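Local structure of translocator protein BipD (Burkholderia pseudomallei, 2IZP) at residues L59-D64 and R246-N251; A155-K160 and A182-V187; I137-T142 and A203-E208; A55-P60 and D69-N74. The protein is required for invasion of epithelial cells, survival inside host cells and escape from endocytic vesicles, and probably regulates secretion of the effectors BipB and BipC. All coordinates share one frame; numbering follows the deposited sequence.

Following the chain from the N terminus, interaction 4 comes first. It closes a short loop between 55-60 and 69-74 around the hairpin of strands 61-63 and 66-68. Interaction 1 starts from the same part of the chain, shares L59 and P60 with it, and reaches forward to helix 244-293. The long loop it closes contains interactions 2 and 3. Interaction 3 joins helix 123-160 to the short helix 202-209, and interaction 2, closed within that span, joins the end of helix 123-160 to helix 177-189. Interactions 2 and 4 touch, with a probable hydrogen bond from A73 N to S159 OG at 2.9 Å. Interaction 3 stands apart, its centre about 27 Å from that of interaction 2.

Interaction 1: L59-D64 and R246-N251; sequences LPDRID and RYQAWN
The Y247 ring receives P60 O at its edge, near the ring plane. Its hydroxyl is the donor: Y247 OH lies 2.7 Å from P60 O, and it approaches from above the carbonyl plane, 43° out of it. With CG anti to the backbone N, Y247 carries its ring toward 59-64 and its hydroxyl to that oxygen. The W250 ring is met obliquely by one methyl of L59, with L59 CD1 3.6 Å from W250 CZ3. The two side chains cross at about a right angle. W250 also stacks with F254 one turn further on. These contacts lay the start of the small antiparallel hairpin 61-63/66-68 against the first turns of helix 244-293, which is predicted to form a coiled coil. The amide of N251 lies alongside L59 and points the other way, with N251 ND2 3.6 Å from L59 CB. Where the strand begins, D61 OD1 accepts a hydrogen bond from Q248 NE2 at 2.5 Å. That is shorter than expected, and the exact placing of the amide is doubtful. The Q248 chain bends at chi2 (-64°), which brings its amide to D61. R62 leads its end away from 246-251; its NH2 bonds N172 O.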
loop_
_atom_site.group_PDB
_atom_site.type_symbol
_atom_site.label_atom_id
_atom_site.label_comp_id
_atom_site.label_asym_id
_atom_site.label_seq_id
_atom_site.Cartn_x
_atom_site.Cartn_y
_atom_site.Cartn_z
ATOM N N LEU A 59 9.233 -13.923 16.163
ATOM C CA LEU A 59 9.509 -13.586 17.554
ATOM C C LEU A 59 10.581 -14.544 18.064
ATOM O O LEU A 59 10.734 -15.647 17.514
ATOM C CB LEU A 59 8.245 -13.657 18.404
ATOM C CG LEU A 59 7.077 -12.719 18.107
ATOM C CD1 LEU A 59 5.879 -13.086 18.976
ATOM C CD2 LEU A 59 7.421 -11.254 18.311
ATOM N N PRO A 60 11.351 -14.206 19.085
ATOM C CA PRO A 60 12.244 -15.243 19.636
ATOM C C PRO A 60 11.421 -16.435 20.111
ATOM O O PRO A 60 10.214 -16.282 20.333
ATOM C CB PRO A 60 12.941 -14.529 20.791
ATOM C CG PRO A 60 12.858 -13.075 20.432
ATOM C CD PRO A 60 11.504 -12.920 19.777
ATOM N N ASP A 61 12.055 -17.598 20.254
ATOM C CA ASP A 61 11.390 -18.809 20.729
ATOM C C ASP A 61 12.306 -19.631 21.623
ATOM O O ASP A 61 13.512 -19.401 21.714
ATOM C CB ASP A 61 10.914 -19.656 19.546
ATOM C CG ASP A 61 9.942 -20.761 19.909
ATOM O OD1 ASP A 61 9.129 -20.572 20.840
ATOM O OD2 ASP A 61 9.983 -21.838 19.269
ATOM N N ARG A 62 11.743 -20.626 22.302
ATOM C CA ARG A 62 12.589 -21.579 23.021
ATOM C C ARG A 62 12.269 -22.984 22.515
ATOM O O ARG A 62 11.107 -23.391 22.539
ATOM C CB ARG A 62 12.415 -21.453 24.528
ATOM C CG ARG A 62 12.832 -22.675 25.324
ATOM C CD ARG A 62 14.059 -22.441 26.178
ATOM N NE ARG A 62 13.993 -21.277 27.044
ATOM C CZ ARG A 62 15.038 -20.629 27.541
ATOM N NH1 ARG A 62 16.275 -21.022 27.261
ATOM N NH2 ARG A 62 14.847 -19.575 28.327
ATOM N N ILE A 63 13.285 -23.699 22.045
ATOM C CA ILE A 63 13.124 -25.023 21.469
ATOM C C ILE A 63 14.040 -26.039 22.142
ATOM O O ILE A 63 15.234 -25.790 22.292
ATOM C CB ILE A 63 13.462 -25.076 19.966
ATOM C CG1 ILE A 63 12.667 -24.134 19.066
ATOM C CG2 ILE A 63 13.334 -26.518 19.483
ATOM C CD1 ILE A 63 13.466 -23.601 17.889
ATOM N N ASP A 64 13.492 -27.171 22.546
ATOM C CA ASP A 64 14.242 -28.242 23.188
ATOM C C ASP A 64 15.066 -27.749 24.376
ATOM O O ASP A 64 16.069 -28.375 24.739
ATOM C CB ASP A 64 15.175 -28.927 22.193
ATOM C CG ASP A 64 14.540 -29.466 20.933
ATOM O OD1 ASP A 64 13.425 -30.032 20.977
ATOM O OD2 ASP A 64 15.185 -29.331 19.864
ATOM N N ARG A 246 3.352 -20.973 28.330
ATOM C CA ARG A 246 2.682 -19.684 28.331
ATOM C C ARG A 246 3.183 -18.788 27.206
ATOM O O ARG A 246 2.410 -18.155 26.481
ATOM C CB ARG A 246 2.877 -18.982 29.678
ATOM C CG ARG A 246 1.603 -18.720 30.462
ATOM C CD ARG A 246 0.615 -17.855 29.689
ATOM N NE ARG A 246 0.128 -16.742 30.499
ATOM C CZ ARG A 246 -0.554 -16.898 31.628
ATOM N NH1 ARG A 246 -0.835 -18.118 32.077
ATOM N NH2 ARG A 246 -0.970 -15.847 32.322
ATOM N N TYR A 247 4.499 -18.727 27.034
ATOM C CA TYR A 247 5.076 -17.890 25.988
ATOM C C TYR A 247 4.651 -18.332 24.591
ATOM O O TYR A 247 4.285 -17.507 23.752
ATOM C CB TYR A 247 6.610 -17.908 26.103
ATOM C CG TYR A 247 7.258 -17.060 25.025
ATOM C CD1 TYR A 247 7.824 -17.642 23.894
ATOM C CD2 TYR A 247 7.292 -15.681 25.133
ATOM C CE1 TYR A 247 8.401 -16.836 22.926
ATOM C CE2 TYR A 247 7.870 -14.876 24.168
ATOM C CZ TYR A 247 8.431 -15.468 23.057
ATOM O OH TYR A 247 9.014 -14.678 22.087
ATOM N N GLN A 248 4.711 -19.634 24.349
ATOM C CA GLN A 248 4.314 -20.262 23.101
ATOM C C GLN A 248 2.901 -19.838 22.713
ATOM O O GLN A 248 2.615 -19.440 21.593
ATOM C CB GLN A 248 4.377 -21.790 23.228
ATOM C CG GLN A 248 5.748 -22.356 23.552
ATOM C CD GLN A 248 6.795 -22.113 22.485
ATOM O OE1 GLN A 248 6.612 -22.460 21.314
ATOM N NE2 GLN A 248 7.919 -21.514 22.858
ATOM N N ALA A 249 2.009 -19.933 23.694
ATOM C CA ALA A 249 0.600 -19.587 23.518
ATOM C C ALA A 249 0.460 -18.132 23.098
ATOM O O ALA A 249 -0.254 -17.843 22.137
ATOM C CB ALA A 249 -0.159 -19.869 24.801
ATOM N N TRP A 250 1.165 -17.262 23.821
ATOM C CA TRP A 250 1.180 -15.846 23.511
ATOM C C TRP A 250 1.782 -15.625 22.123
ATOM O O TRP A 250 1.267 -14.834 21.333
ATOM C CB TRP A 250 1.950 -15.000 24.554
ATOM C CG TRP A 250 2.094 -13.583 24.057
ATOM C CD1 TRP A 250 1.140 -12.598 24.091
ATOM C CD2 TRP A 250 3.248 -12.993 23.446
ATOM N NE1 TRP A 250 1.647 -11.437 23.532
ATOM C CE2 TRP A 250 2.934 -11.656 23.131
ATOM C CE3 TRP A 250 4.519 -13.481 23.130
ATOM C CZ2 TRP A 250 3.850 -10.806 22.526
ATOM C CZ3 TRP A 250 5.417 -12.625 22.529
ATOM C CH2 TRP A 250 5.089 -11.303 22.228
ATOM N N ASN A 251 2.895 -16.297 21.855
ATOM C CA ASN A 251 3.611 -16.126 20.588
ATOM C C ASN A 251 2.669 -16.430 19.431
ATOM O O ASN A 251 2.445 -15.666 18.498
ATOM C CB ASN A 251 4.839 -17.036 20.574
ATOM C CG ASN A 251 5.747 -16.870 19.376
ATOM O OD1 ASN A 251 5.294 -16.750 18.236
ATOM N ND2 ASN A 251 7.054 -16.864 19.621
#

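Interaction 2: A155-K160 and A182-V187; sequences ADVMSK and ALIQQV
V157 and L183 meet at the centre of this contact. V157 points at the other helix and uses both methyls. V157 CG1 presses on the root of the leucine, 3.3 Å from L183 CB. CG2 of V157 meets CG2 of V187, also at 3.3 Å. Both pairs are short for methyl packing, so the valine is tightly held. Its chi1 of -135° lies away from the staggered positions, in keeping with that crowding. The outer end of L183 turns to K160. There L183 CD2 lies 3.9 Å from K160 CD, in the aliphatic part of the lysine chain. The lysine then bends at chi4, and K160 NZ makes a long salt bridge to D156 OD1, 3.9 Å away on its own helix. No hydrogen bond crosses between the segments; the contact is apolar packing of two nearly antiparallel helices, their axes 9.8 Å apart and their directions 168° apart. I184 adds a looser contact beside V157 and reaches on to F254 of helix 244-293 and to R232. V187 also touches L228 of helix 226-232. On another side of helix 123-160, S159 OG bonds A155 O in its own helix and meets A73 N, while A155 packs on F78 of helix 75-103. The pair thus joins the end of helix 123-160 to helix 177-189, beside helices 226-232 and 244-293.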
loop_
_atom_site.group_PDB
_atom_site.type_symbol
_atom_site.label_atom_id
_atom_site.label_comp_id
_atom_site.label_asym_id
_atom_site.label_seq_id
_atom_site.Cartn_x
_atom_site.Cartn_y
_atom_site.Cartn_z
ATOM N N ALA A 155 6.376 -3.561 11.305
ATOM C CA ALA A 155 7.554 -4.422 11.209
ATOM C C ALA A 155 8.684 -3.831 12.043
ATOM O O ALA A 155 9.570 -4.518 12.545
ATOM C CB ALA A 155 7.986 -4.606 9.767
ATOM N N ASP A 156 8.660 -2.511 12.198
ATOM C CA ASP A 156 9.680 -1.918 13.073
ATOM C C ASP A 156 9.428 -2.394 14.495
ATOM O O ASP A 156 10.325 -2.734 15.265
ATOM C CB ASP A 156 9.632 -0.409 12.929
ATOM C CG ASP A 156 10.513 0.378 13.876
ATOM O OD1 ASP A 156 11.696 0.025 14.068
ATOM O OD2 ASP A 156 10.002 1.379 14.424
ATOM N N VAL A 157 8.147 -2.452 14.866
ATOM C CA VAL A 157 7.824 -2.873 16.232
ATOM C C VAL A 157 8.149 -4.340 16.440
ATOM O O VAL A 157 8.803 -4.741 17.410
ATOM C CB VAL A 157 6.353 -2.605 16.592
ATOM C CG1 VAL A 157 6.280 -1.978 17.975
ATOM C CG2 VAL A 157 5.653 -1.688 15.602
ATOM N N MET A 158 7.766 -5.232 15.527
ATOM C CA MET A 158 8.083 -6.648 15.681
ATOM C C MET A 158 9.576 -6.916 15.829
ATOM O O MET A 158 9.946 -8.006 16.282
ATOM C CB MET A 158 7.555 -7.468 14.493
ATOM C CG MET A 158 6.071 -7.271 14.217
ATOM S SD MET A 158 5.014 -8.185 15.363
ATOM C CE MET A 158 3.848 -6.881 15.776
ATOM N N SER A 159 10.424 -5.985 15.445
ATOM C CA SER A 159 11.849 -5.990 15.726
ATOM C C SER A 159 12.159 -5.220 17.003
ATOM O O SER A 159 12.870 -5.739 17.863
ATOM C CB SER A 159 12.609 -5.407 14.531
ATOM O OG SER A 159 11.819 -5.561 13.358
ATOM N N LYS A 160 11.651 -4.004 17.192
ATOM C CA LYS A 160 11.961 -3.286 18.431
ATOM C C LYS A 160 11.555 -4.066 19.676
ATOM O O LYS A 160 12.296 -4.036 20.667
ATOM C CB LYS A 160 11.295 -1.905 18.458
ATOM C CG LYS A 160 12.076 -0.855 17.678
ATOM C CD LYS A 160 11.538 0.546 17.883
ATOM C CE LYS A 160 11.870 1.487 16.741
ATOM N NZ LYS A 160 13.119 2.269 16.959
ATOM N N ALA A 182 3.923 -0.019 24.878
ATOM C CA ALA A 182 4.425 1.311 24.585
ATOM C C ALA A 182 4.755 1.454 23.109
ATOM O O ALA A 182 4.298 2.357 22.414
ATOM C CB ALA A 182 5.666 1.606 25.417
ATOM N N LEU A 183 5.579 0.528 22.632
ATOM C CA LEU A 183 5.915 0.516 21.213
ATOM C C LEU A 183 4.664 0.430 20.353
ATOM O O LEU A 183 4.488 1.151 19.368
ATOM C CB LEU A 183 6.846 -0.663 20.940
ATOM C CG LEU A 183 8.187 -0.638 21.674
ATOM C CD1 LEU A 183 8.787 -2.032 21.759
ATOM C CD2 LEU A 183 9.136 0.328 20.984
ATOM N N ILE A 184 3.751 -0.474 20.716
ATOM C CA ILE A 184 2.603 -0.678 19.829
ATOM C C ILE A 184 1.745 0.573 19.794
ATOM O O ILE A 184 1.283 0.990 18.733
ATOM C CB ILE A 184 1.782 -1.903 20.252
ATOM C CG1 ILE A 184 2.571 -3.211 20.117
ATOM C CG2 ILE A 184 0.472 -1.968 19.481
ATOM C CD1 ILE A 184 1.887 -4.406 20.744
ATOM N N GLN A 185 1.565 1.164 20.973
ATOM C CA GLN A 185 0.779 2.384 21.091
ATOM C C GLN A 185 1.385 3.541 20.316
ATOM O O GLN A 185 0.670 4.369 19.745
ATOM C CB GLN A 185 0.632 2.787 22.566
ATOM C CG GLN A 185 -0.061 4.142 22.698
ATOM C CD GLN A 185 -1.439 4.088 22.065
ATOM O OE1 GLN A 185 -2.367 3.545 22.660
ATOM N NE2 GLN A 185 -1.558 4.634 20.863
ATOM N N GLN A 186 2.713 3.649 20.282
ATOM C CA GLN A 186 3.277 4.737 19.479
ATOM C C GLN A 186 2.873 4.567 18.017
ATOM O O GLN A 186 2.476 5.520 17.344
ATOM C CB GLN A 186 4.799 4.804 19.604
ATOM C CG GLN A 186 5.489 5.254 18.323
ATOM C CD GLN A 186 6.211 6.577 18.505
ATOM O OE1 GLN A 186 6.482 7.306 17.550
ATOM N NE2 GLN A 186 6.520 6.882 19.765
ATOM N N VAL A 187 2.958 3.339 17.503
ATOM C CA VAL A 187 2.525 3.116 16.123
ATOM C C VAL A 187 1.077 3.558 15.926
ATOM O O VAL A 187 0.769 4.176 14.908
ATOM C CB VAL A 187 2.651 1.650 15.683
ATOM C CG1 VAL A 187 2.029 1.464 14.303
ATOM C CG2 VAL A 187 4.103 1.223 15.669
#

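Interaction 3: I137-T142 and A203-E208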
loop_
_atom_site.group_PDB
_atom_site.type_symbol
_atom_site.label_atom_id
_atom_site.label_comp_id
_atom_site.label_asym_id
_atom_site.label_seq_id
_atom_site.Cartn_x
_atom_site.Cartn_y
_atom_site.Cartn_z
ATOM N N ILE A 137 -4.929 7.013 -10.320
ATOM C CA ILE A 137 -3.491 6.858 -10.117
ATOM C C ILE A 137 -3.042 7.436 -8.779
ATOM O O ILE A 137 -2.389 6.792 -7.966
ATOM C CB ILE A 137 -2.725 7.548 -11.269
ATOM C CG1 ILE A 137 -3.072 7.007 -12.659
ATOM C CG2 ILE A 137 -1.230 7.490 -11.008
ATOM C CD1 ILE A 137 -2.491 7.806 -13.802
ATOM N N ASP A 138 -3.405 8.689 -8.527
ATOM C CA ASP A 138 -3.003 9.390 -7.315
ATOM C C ASP A 138 -3.479 8.656 -6.068
ATOM O O ASP A 138 -2.723 8.290 -5.172
ATOM C CB ASP A 138 -3.572 10.810 -7.346
ATOM C CG ASP A 138 -2.860 11.743 -8.306
ATOM O OD1 ASP A 138 -3.524 12.666 -8.839
ATOM O OD2 ASP A 138 -1.644 11.571 -8.538
ATOM N N ALA A 139 -4.790 8.444 -6.044
ATOM C CA ALA A 139 -5.452 7.820 -4.912
ATOM C C ALA A 139 -4.784 6.496 -4.577
ATOM O O ALA A 139 -4.328 6.336 -3.436
ATOM C CB ALA A 139 -6.937 7.668 -5.192
ATOM N N TYR A 140 -4.700 5.565 -5.529
ATOM C CA TYR A 140 -4.041 4.298 -5.181
ATOM C C TYR A 140 -2.604 4.577 -4.769
ATOM O O TYR A 140 -2.048 3.940 -3.867
ATOM C CB TYR A 140 -4.104 3.289 -6.324
ATOM C CG TYR A 140 -5.322 2.390 -6.288
ATOM C CD1 TYR A 140 -6.416 2.672 -7.098
ATOM C CD2 TYR A 140 -5.391 1.278 -5.469
ATOM C CE1 TYR A 140 -7.539 1.872 -7.088
ATOM C CE2 TYR A 140 -6.510 0.467 -5.444
ATOM C CZ TYR A 140 -7.580 0.773 -6.260
ATOM O OH TYR A 140 -8.705 -0.025 -6.256
ATOM N N ALA A 141 -1.951 5.548 -5.412
ATOM C CA ALA A 141 -0.587 5.816 -4.940
ATOM C C ALA A 141 -0.601 6.303 -3.496
ATOM O O ALA A 141 0.159 5.819 -2.655
ATOM C CB ALA A 141 0.105 6.825 -5.836
ATOM N N THR A 142 -1.462 7.265 -3.149
ATOM C CA THR A 142 -1.418 7.712 -1.745
ATOM C C THR A 142 -1.761 6.590 -0.773
ATOM O O THR A 142 -1.007 6.318 0.169
ATOM C CB THR A 142 -2.320 8.938 -1.525
ATOM O OG1 THR A 142 -3.687 8.672 -1.843
ATOM C CG2 THR A 142 -1.879 10.057 -2.472
ATOM N N ALA A 203 -17.718 6.993 -1.247
ATOM C CA ALA A 203 -18.558 5.813 -1.162
ATOM C C ALA A 203 -17.964 4.630 -1.916
ATOM O O ALA A 203 -18.050 3.490 -1.458
ATOM C CB ALA A 203 -19.940 6.116 -1.725
ATOM N N ARG A 204 -17.382 4.888 -3.084
ATOM C CA ARG A 204 -16.818 3.805 -3.888
ATOM C C ARG A 204 -15.513 3.295 -3.282
ATOM O O ARG A 204 -15.135 2.135 -3.445
ATOM C CB ARG A 204 -16.583 4.267 -5.324
ATOM C CG ARG A 204 -15.482 3.523 -6.059
ATOM C CD ARG A 204 -14.210 4.356 -6.118
ATOM N NE ARG A 204 -13.129 3.688 -6.839
ATOM C CZ ARG A 204 -12.244 4.315 -7.601
ATOM N NH1 ARG A 204 -12.295 5.621 -7.767
ATOM N NH2 ARG A 204 -11.295 3.630 -8.224
ATOM N N TRP A 205 -14.834 4.192 -2.583
ATOM C CA TRP A 205 -13.536 3.958 -1.980
ATOM C C TRP A 205 -13.653 3.239 -0.651
ATOM O O TRP A 205 -12.834 2.397 -0.279
ATOM C CB TRP A 205 -12.820 5.298 -1.812
ATOM C CG TRP A 205 -12.309 5.889 -3.091
ATOM C CD1 TRP A 205 -12.858 6.923 -3.798
ATOM C CD2 TRP A 205 -11.144 5.483 -3.821
ATOM N NE1 TRP A 205 -12.109 7.183 -4.917
ATOM C CE2 TRP A 205 -11.050 6.314 -4.958
ATOM C CE3 TRP A 205 -10.175 4.497 -3.621
ATOM C CZ2 TRP A 205 -10.023 6.191 -5.896
ATOM C CZ3 TRP A 205 -9.160 4.380 -4.555
ATOM C CH2 TRP A 205 -9.087 5.218 -5.676
ATOM N N ARG A 206 -14.701 3.549 0.119
ATOM C CA ARG A 206 -14.836 2.834 1.394
ATOM C C ARG A 206 -15.180 1.376 1.128
ATOM O O ARG A 206 -14.613 0.462 1.735
ATOM C CB ARG A 206 -15.866 3.520 2.290
ATOM C CG ARG A 206 -15.612 5.015 2.449
ATOM C CD ARG A 206 -16.108 5.552 3.776
ATOM N NE ARG A 206 -17.484 6.028 3.736
ATOM C CZ ARG A 206 -17.913 7.245 4.035
ATOM N NH1 ARG A 206 -17.055 8.179 4.418
ATOM N NH2 ARG A 206 -19.203 7.553 3.961
ATOM N N LYS A 207 -16.106 1.141 0.202
ATOM C CA LYS A 207 -16.466 -0.227 -0.160
ATOM C C LYS A 207 -15.290 -1.006 -0.738
ATOM O O LYS A 207 -15.132 -2.186 -0.419
ATOM C CB LYS A 207 -17.639 -0.207 -1.146
ATOM C CG LYS A 207 -18.339 -1.546 -1.307
ATOM C CD LYS A 207 -19.588 -1.650 -0.445
ATOM C CE LYS A 207 -20.144 -3.067 -0.427
ATOM N NZ LYS A 207 -20.480 -3.504 0.962
ATOM N N GLU A 208 -14.440 -0.415 -1.570
ATOM C CA GLU A 208 -13.347 -1.125 -2.220
ATOM C C GLU A 208 -12.144 -1.403 -1.326
ATOM O O GLU A 208 -11.516 -2.458 -1.443
ATOM C CB GLU A 208 -12.847 -0.337 -3.444
ATOM C CG GLU A 208 -12.146 -1.234 -4.459
ATOM C CD GLU A 208 -11.360 -0.445 -5.483
ATOM O OE1 GLU A 208 -10.913 0.679 -5.167
ATOM O OE2 GLU A 208 -11.178 -0.941 -6.616
#
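This is a buried contact of mixed character, in which A139 and Y140 of helix 123-160 meet W205 and E208 of the short helix 202-209. The helix 123-160 segment lies in a predicted coiled coil. The two segments run 40° apart, and their axes stay 13.2 Å from each other at closest. Large side chains therefore bridge the gap. W205 reaches across with the far rim of its indole. W205 CH2 lies 3.3 Å from A139 CB, and the methyl approaches the ring obliquely. The same rim comes over one face of the Y140 ring, where W205 CZ3 stands 3.9 Å from Y140 CE1. The two rings meet obliquely, with planes at 58° and centroids 5.5 Å apart. W205 CG is anti to its carbonyl carbon (chi1 -73°), which brings the indole to the helix opposite. R204 lays its guanidinium over a face of that indole, toward the rim, and its NH1 makes a salt bridge to D136. The end of Y140 comes to the E208 carboxylate. Y140 OH is 2.6 Å from E208 OE1, a weak hydrogen bond, with the place of the hydroxyl doubtful. E208 is extended beyond CG. Around the contact, L196 and P197 of a loop touch A139. I137 turns to helix 75-103 and to F279 of helix 244-293, while Y140 also lies on Q275 of helix 244-293.

Interaction 4: A55-P60 and D69-N74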
loop_
_atom_site.group_PDB
_atom_site.type_symbol
_atom_site.label_atom_id
_atom_site.label_comp_id
_atom_site.label_asym_id
_atom_site.label_seq_id
_atom_site.Cartn_x
_atom_site.Cartn_y
_atom_site.Cartn_z
ATOM N N ALA A 55 6.646 -11.264 6.350
ATOM C CA ALA A 55 6.336 -12.635 6.754
ATOM C C ALA A 55 7.538 -13.354 7.363
ATOM O O ALA A 55 7.357 -14.383 8.018
ATOM C CB ALA A 55 5.809 -13.428 5.567
ATOM N N SER A 56 8.751 -12.852 7.167
ATOM C CA SER A 56 9.945 -13.594 7.588
ATOM C C SER A 56 10.271 -13.283 9.042
ATOM O O SER A 56 10.948 -14.000 9.777
ATOM C CB SER A 56 11.105 -13.278 6.644
ATOM O OG SER A 56 11.579 -11.961 6.831
ATOM N N LEU A 57 9.716 -12.139 9.440
ATOM C CA LEU A 57 9.681 -11.742 10.835
ATOM C C LEU A 57 9.253 -12.900 11.714
ATOM O O LEU A 57 8.277 -13.580 11.403
ATOM C CB LEU A 57 8.715 -10.563 11.024
ATOM C CG LEU A 57 9.244 -9.300 10.328
ATOM C CD1 LEU A 57 8.504 -8.070 10.810
ATOM C CD2 LEU A 57 10.742 -9.209 10.574
ATOM N N ARG A 58 9.993 -13.094 12.798
ATOM C CA ARG A 58 9.627 -14.093 13.794
ATOM C C ARG A 58 10.050 -13.581 15.174
ATOM O O ARG A 58 11.071 -12.898 15.275
ATOM C CB ARG A 58 10.242 -15.458 13.524
ATOM C CG ARG A 58 11.754 -15.469 13.387
ATOM C CD ARG A 58 12.255 -16.798 12.837
ATOM N NE ARG A 58 12.948 -17.605 13.831
ATOM C CZ ARG A 58 12.435 -18.007 14.986
ATOM N NH1 ARG A 58 11.195 -17.682 15.333
ATOM N NH2 ARG A 58 13.152 -18.744 15.825
ATOM N N LEU A 59 9.233 -13.923 16.163
ATOM C CA LEU A 59 9.509 -13.586 17.554
ATOM C C LEU A 59 10.581 -14.544 18.064
ATOM O O LEU A 59 10.734 -15.647 17.514
ATOM C CB LEU A 59 8.245 -13.657 18.404
ATOM C CG LEU A 59 7.077 -12.719 18.107
ATOM C CD1 LEU A 59 5.879 -13.086 18.976
ATOM C CD2 LEU A 59 7.421 -11.254 18.311
ATOM N N PRO A 60 11.351 -14.206 19.085
ATOM C CA PRO A 60 12.244 -15.243 19.636
ATOM C C PRO A 60 11.421 -16.435 20.111
ATOM O O PRO A 60 10.214 -16.282 20.333
ATOM C CB PRO A 60 12.941 -14.529 20.791
ATOM C CG PRO A 60 12.858 -13.075 20.432
ATOM C CD PRO A 60 11.504 -12.920 19.777
ATOM N N ASP A 69 16.883 -16.688 18.608
ATOM C CA ASP A 69 16.626 -15.290 18.285
ATOM C C ASP A 69 15.522 -15.202 17.232
ATOM O O ASP A 69 15.218 -16.183 16.556
ATOM C CB ASP A 69 17.867 -14.580 17.767
ATOM C CG ASP A 69 19.039 -14.477 18.714
ATOM O OD1 ASP A 69 18.940 -14.857 19.901
ATOM O OD2 ASP A 69 20.098 -13.993 18.243
ATOM N N GLY A 70 14.930 -14.023 17.100
ATOM C CA GLY A 70 13.954 -13.801 16.043
ATOM C C GLY A 70 14.627 -13.058 14.897
ATOM O O GLY A 70 15.808 -12.721 15.003
ATOM N N ARG A 71 13.875 -12.818 13.830
ATOM C CA ARG A 71 14.395 -12.044 12.709
ATOM C C ARG A 71 13.938 -10.597 12.872
ATOM O O ARG A 71 12.744 -10.311 12.914
ATOM C CB ARG A 71 13.949 -12.598 11.358
ATOM C CG ARG A 71 14.313 -11.747 10.150
ATOM C CD ARG A 71 14.142 -12.487 8.831
ATOM N NE ARG A 71 14.598 -13.866 8.908
ATOM C CZ ARG A 71 14.729 -14.772 7.957
ATOM N NH1 ARG A 71 14.434 -14.515 6.691
ATOM N NH2 ARG A 71 15.173 -15.988 8.269
ATOM N N ARG A 72 14.904 -9.691 12.970
ATOM C CA ARG A 72 14.549 -8.275 13.013
ATOM C C ARG A 72 14.314 -7.817 11.577
ATOM O O ARG A 72 15.097 -8.137 10.684
ATOM C CB ARG A 72 15.625 -7.474 13.734
ATOM C CG ARG A 72 15.565 -7.612 15.253
ATOM C CD ARG A 72 16.591 -6.745 15.951
ATOM N NE ARG A 72 16.391 -6.577 17.380
ATOM C CZ ARG A 72 16.597 -7.461 18.344
ATOM N NH1 ARG A 72 17.041 -8.687 18.087
ATOM N NH2 ARG A 72 16.361 -7.131 19.609
ATOM N N ALA A 73 13.221 -7.096 11.382
ATOM C CA ALA A 73 12.743 -6.632 10.097
ATOM C C ALA A 73 13.801 -5.909 9.277
ATOM O O ALA A 73 14.405 -4.939 9.731
ATOM C CB ALA A 73 11.548 -5.694 10.287
ATOM N N ASN A 74 14.001 -6.389 8.049
ATOM C CA ASN A 74 14.834 -5.631 7.116
ATOM C C ASN A 74 13.995 -4.479 6.571
ATOM O O ASN A 74 13.298 -4.613 5.568
ATOM C CB ASN A 74 15.392 -6.509 6.000
ATOM C CG ASN A 74 16.602 -7.297 6.474
ATOM O OD1 ASN A 74 17.498 -6.749 7.116
ATOM N ND2 ASN A 74 16.636 -8.589 6.168
#
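L57 sets one methyl over the backbone of the returning chain: CD2 lies 3.3 Å from R71 O and 3.3 Å from A73 CA. L57 starts out away from 69-74, and its end bends back to A73, with CD2 3.6 Å from A73 CB. This patch also packs on helix 123-160, where L57 and A73 both touch A155. S56 meets R71 of 69-74. S56 OG is 3.3 Å from R71 CD, and S56 O lies over one face of the guanidinium. The R71 chain starts with CG anti to the backbone N (chi1 173°) and bends at chi3, which lays it along S56. The S56 hydroxyl itself bonds E53 O. Further along, R58 CG packs near the backbone of R71, and its guanidinium presents one face to D69 O. The backbones touch where R58 O receives a weak bond from R71 N at 3.2 Å, N-H...O angle 132°. G70 CA lies 3.1 Å from the same oxygen, R58 O, in a CA-H...O contact. The two chain pieces run roughly antiparallel, as the two arms that flank the beta hairpin of strands 61-63 and 66-68, leading from helix 41-56 to helix 75-103.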